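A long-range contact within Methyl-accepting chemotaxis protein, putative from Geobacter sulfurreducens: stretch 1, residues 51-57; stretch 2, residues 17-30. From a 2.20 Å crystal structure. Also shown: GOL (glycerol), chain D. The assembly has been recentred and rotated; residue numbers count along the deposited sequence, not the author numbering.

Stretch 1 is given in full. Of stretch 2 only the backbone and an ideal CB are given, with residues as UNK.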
# COMPACT_ATOMS: atom_id res chain seq x y z
N PHE A 51 -13.68 -17.69 -5.93
CA PHE A 51 -12.75 -17.40 -7.00
C PHE A 51 -13.60 -17.19 -8.26
O PHE A 51 -14.18 -18.12 -8.75
CB PHE A 51 -11.79 -18.58 -7.12
CG PHE A 51 -10.38 -18.25 -7.69
CD1 PHE A 51 -9.27 -18.96 -7.24
CD2 PHE A 51 -10.20 -17.29 -8.69
CE1 PHE A 51 -7.97 -18.69 -7.74
CE2 PHE A 51 -8.91 -17.02 -9.20
CZ PHE A 51 -7.82 -17.73 -8.78
N VAL A 52 -13.67 -15.98 -8.79
CA VAL A 52 -14.60 -15.61 -9.86
C VAL A 52 -13.98 -15.58 -11.27
O VAL A 52 -14.59 -16.07 -12.26
CB VAL A 52 -15.29 -14.23 -9.54
CG1 VAL A 52 -16.15 -13.74 -10.73
CG2 VAL A 52 -16.15 -14.38 -8.28
N ALA A 53 -12.78 -15.02 -11.37
CA ALA A 53 -12.04 -14.94 -12.62
C ALA A 53 -10.59 -15.29 -12.41
O ALA A 53 -9.98 -14.97 -11.38
CB ALA A 53 -12.19 -13.57 -13.28
N ALA A 54 -10.04 -16.04 -13.38
CA ALA A 54 -8.63 -16.44 -13.43
C ALA A 54 -8.30 -16.41 -14.89
O ALA A 54 -8.85 -17.17 -15.68
CB ALA A 54 -8.42 -17.79 -12.88
N VAL A 55 -7.52 -15.46 -15.29
CA VAL A 55 -7.04 -15.45 -16.64
C VAL A 55 -5.52 -15.74 -16.56
O VAL A 55 -4.82 -15.36 -15.56
CB VAL A 55 -7.48 -14.12 -17.29
CG1 VAL A 55 -6.96 -13.99 -18.63
CG2 VAL A 55 -9.01 -14.10 -17.43
N GLY A 56 -5.02 -16.47 -17.54
CA GLY A 56 -3.59 -16.74 -17.67
C GLY A 56 -3.11 -18.02 -17.02
O GLY A 56 -1.95 -18.41 -17.20
N THR A 57 -3.97 -18.68 -16.25
CA THR A 57 -3.60 -19.95 -15.63
C THR A 57 -4.29 -21.02 -16.44
O THR A 57 -5.54 -21.07 -16.48
CB THR A 57 -3.97 -20.02 -14.11
OG1 THR A 57 -3.16 -19.08 -13.40
CG2 THR A 57 -3.64 -21.44 -13.55
N UNK A 17 -22.40 -9.07 -12.45
CA UNK A 17 -21.15 -8.82 -11.69
C UNK A 17 -19.96 -9.72 -12.15
O UNK A 17 -18.91 -9.21 -12.53
CB UNK A 17 -21.41 -9.05 -10.20
N UNK A 18 -20.16 -11.01 -12.20
CA UNK A 18 -19.10 -11.94 -12.52
C UNK A 18 -18.62 -11.73 -13.94
O UNK A 18 -17.40 -11.86 -14.23
CB UNK A 18 -19.57 -13.38 -12.32
N UNK A 19 -19.57 -11.44 -14.84
CA UNK A 19 -19.18 -11.13 -16.21
C UNK A 19 -18.30 -9.87 -16.27
O UNK A 19 -17.34 -9.81 -17.04
CB UNK A 19 -20.43 -10.95 -17.08
N UNK A 20 -18.62 -8.88 -15.46
CA UNK A 20 -17.87 -7.65 -15.43
C UNK A 20 -16.45 -7.93 -14.90
O UNK A 20 -15.49 -7.30 -15.33
CB UNK A 20 -18.59 -6.61 -14.57
N UNK A 21 -16.36 -8.84 -13.94
CA UNK A 21 -15.10 -9.23 -13.35
C UNK A 21 -14.29 -10.01 -14.42
O UNK A 21 -13.14 -9.68 -14.65
CB UNK A 21 -15.33 -10.07 -12.09
N UNK A 22 -14.94 -10.94 -15.11
CA UNK A 22 -14.25 -11.65 -16.16
C UNK A 22 -13.67 -10.71 -17.24
O UNK A 22 -12.49 -10.82 -17.60
CB UNK A 22 -15.21 -12.66 -16.80
N UNK A 23 -14.45 -9.73 -17.65
CA UNK A 23 -14.03 -8.73 -18.64
C UNK A 23 -12.94 -7.81 -18.14
O UNK A 23 -12.03 -7.42 -18.92
CB UNK A 23 -15.23 -7.89 -19.07
N UNK A 24 -13.01 -7.43 -16.86
CA UNK A 24 -11.86 -6.76 -16.27
C UNK A 24 -10.57 -7.59 -16.37
O UNK A 24 -9.49 -7.02 -16.60
CB UNK A 24 -12.15 -6.44 -14.80
N UNK A 25 -10.67 -8.88 -16.12
CA UNK A 25 -9.50 -9.72 -16.06
C UNK A 25 -9.01 -9.93 -17.52
O UNK A 25 -7.82 -9.80 -17.82
CB UNK A 25 -9.81 -11.04 -15.36
N UNK A 26 -9.96 -10.17 -18.44
CA UNK A 26 -9.67 -10.14 -19.88
C UNK A 26 -8.90 -8.94 -20.32
O UNK A 26 -7.83 -9.10 -20.91
CB UNK A 26 -10.97 -10.20 -20.68
N UNK A 27 -9.37 -7.75 -19.96
CA UNK A 27 -8.73 -6.53 -20.43
C UNK A 27 -7.31 -6.40 -19.92
O UNK A 27 -6.38 -6.04 -20.70
CB UNK A 27 -9.55 -5.31 -20.00
N UNK A 28 -7.12 -6.70 -18.63
CA UNK A 28 -5.80 -6.56 -18.01
C UNK A 28 -4.84 -7.51 -18.68
O UNK A 28 -3.69 -7.14 -18.85
CB UNK A 28 -5.86 -6.83 -16.50
N UNK A 29 -5.32 -8.72 -18.99
CA UNK A 29 -4.50 -9.81 -19.50
C UNK A 29 -4.27 -9.63 -21.01
O UNK A 29 -3.12 -9.39 -21.42
CB UNK A 29 -5.16 -11.16 -19.21
N UNK A 30 -5.36 -9.73 -21.79
CA UNK A 30 -5.35 -9.66 -23.26
C UNK A 30 -4.88 -8.34 -23.81
O UNK A 30 -4.20 -8.32 -24.81
CB UNK A 30 -6.75 -9.94 -23.80
C1 GOL D . -12.71 -17.86 -16.80
O1 GOL D . -12.01 -18.76 -15.96
C2 GOL D . -11.98 -16.53 -16.70
O2 GOL D . -11.92 -16.23 -15.33
C3 GOL D . -12.67 -15.39 -17.45
O3 GOL D . -12.44 -15.47 -18.83

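Helix 17-30 runs at 22° to strand 51-55, with the same N-to-C sense and a closest axis approach of 7.5 Å. No direct hydrogen bond joins the two stretches, so side-chain packing carries most of the evidence.

Position 17 points sideways, and its ideal CB has nothing of the strand within 5.5 Å; stretch 1 sets little limit, and the residue is Val17. At 18 the CB, also sideways, lies 3.8 Å from Val52 CG1. A small or medium side chain fits beside that methyl, and the strand neither asks for nor excludes a charge. Asp18 brings OD1 to 3.4 Å from Val52 CG1, a van der Waals contact with no polar partner in stretch 1. Positions 19 and 20, one pointing away and the other out of reach, are unconstrained here; they are Glu19 and Val20.

Position 21 points toward the strand, its ideal CB 4.0 Å from Val52 CG1 and 4.9 Å from Ala53 CB. These apolar surroundings favour an apolar residue such as valine, leucine, isoleucine or methionine. Leu21, with chi1 m and chi2 t, sets CD1 3.9 Å from Val52 CG1.

At 22 the CB is sideways, 4.7 Å from Ala53 CB and 3.8 Å from glycerol C3, while the carbonyl of Val52 offers an acceptor nearby. A long side chain with an apolar stem and a polar end could use both, though shorter ones would fit. Arg22 packs CG 3.9 Å from Ala53 CB and 3.4 Å from glycerol C3; its NH1 donates to a water at 2.6 Å, which donates to Val52 O at 2.8 Å.

Positions 23 and 24 point away and sideways, with no strand atom near their CBs; any helix-compatible residue would do, and they are Leu23 and Cys24.

Position 25 points toward the strand, its ideal CB 3.8 Å from Val55 CG2 and 4.0 Å from Ala53 CB. A small residue, alanine above all, suits this spot. Ala25 meets both methyls, its CB 3.8 Å from Val55 CG2 and 4.1 Å from Ala53 CB.

Position 26 is sideways, its CB 5.4 Å from Val55 CG2. A longer polar side chain could reach the glycerol; otherwise stretch 1 sets few limits. Glu26 OE1 accepts a hydrogen bond from glycerol O3 at 3.1 Å, while glycerol O2 accepts one from Ala54 N at 2.7 Å, so the ligand bridges helix and strand.

Positions 27 and 28 are out of reach and unconstrained by stretch 1; they hold Gly27 and Leu28.

Position 29 points toward the strand, its ideal CB a tight 3.4 Å from Val55 CG1. A flat or slender side chain could lie along Val55 and Gly56. His29 does so with chi1 t: its CG is 3.3 Å from Val55 CG1, its CE1 3.9 Å from Gly56 CA, and Gly56 N sits over one ring face.

Position 30 points sideways, tolerating polar residues; Asp30 makes no contact with stretch 1, though OD1 comes within 5.4 Å of Val55 CG1.

Stretch 2 (17-30) VDEVLRLCAEGLHD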
# COMPACT_ATOMS: atom_id res chain seq x y z
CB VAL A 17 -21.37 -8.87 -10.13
CG1 VAL A 17 -19.97 -8.97 -9.32
CG2 VAL A 17 -22.23 -7.69 -9.67
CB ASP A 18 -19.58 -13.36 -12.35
CG ASP A 18 -19.69 -13.75 -10.90
OD1 ASP A 18 -19.35 -12.94 -10.00
OD2 ASP A 18 -20.12 -14.91 -10.66
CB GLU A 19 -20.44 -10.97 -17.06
CG GLU A 19 -20.25 -10.75 -18.53
CD GLU A 19 -21.61 -10.71 -19.25
OE1 GLU A 19 -21.87 -11.68 -20.01
OE2 GLU A 19 -22.41 -9.75 -19.01
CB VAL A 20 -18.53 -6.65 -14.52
CG1 VAL A 20 -17.56 -5.53 -14.08
CG2 VAL A 20 -19.80 -6.06 -15.20
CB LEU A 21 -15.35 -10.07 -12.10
CG LEU A 21 -16.00 -9.18 -11.02
CD1 LEU A 21 -16.30 -10.00 -9.78
CD2 LEU A 21 -15.13 -7.96 -10.62
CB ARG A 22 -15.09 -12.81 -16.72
CG ARG A 22 -15.21 -14.00 -15.75
CD ARG A 22 -15.87 -15.24 -16.41
NE ARG A 22 -17.14 -14.88 -17.05
CZ ARG A 22 -18.36 -15.01 -16.51
NH1 ARG A 22 -18.54 -15.52 -15.29
NH2 ARG A 22 -19.41 -14.61 -17.21
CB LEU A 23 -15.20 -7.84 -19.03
CG LEU A 23 -16.29 -8.39 -19.94
CD1 LEU A 23 -17.58 -7.52 -19.79
CD2 LEU A 23 -15.79 -8.43 -21.46
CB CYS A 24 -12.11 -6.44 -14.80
SG CYS A 24 -13.16 -5.02 -14.56
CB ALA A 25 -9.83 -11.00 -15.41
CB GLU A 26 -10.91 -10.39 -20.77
CG GLU A 26 -11.31 -11.90 -20.67
CD GLU A 26 -12.66 -12.31 -21.38
OE1 GLU A 26 -13.18 -13.42 -21.04
OE2 GLU A 26 -13.15 -11.58 -22.29
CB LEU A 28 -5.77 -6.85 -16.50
CG LEU A 28 -6.09 -5.72 -15.52
CD1 LEU A 28 -6.28 -6.19 -13.98
CD2 LEU A 28 -5.01 -4.59 -15.63
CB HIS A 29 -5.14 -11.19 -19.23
CG HIS A 29 -4.42 -12.34 -19.86
ND1 HIS A 29 -3.22 -12.83 -19.39
CD2 HIS A 29 -4.75 -13.13 -20.91
CE1 HIS A 29 -2.83 -13.86 -20.12
NE2 HIS A 29 -3.74 -14.06 -21.06
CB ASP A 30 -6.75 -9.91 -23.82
CG ASP A 30 -7.16 -11.32 -23.71
OD1 ASP A 30 -6.28 -12.20 -23.63
OD2 ASP A 30 -8.38 -11.58 -23.72
O HOH W 1 -17.21 -16.36 -13.23
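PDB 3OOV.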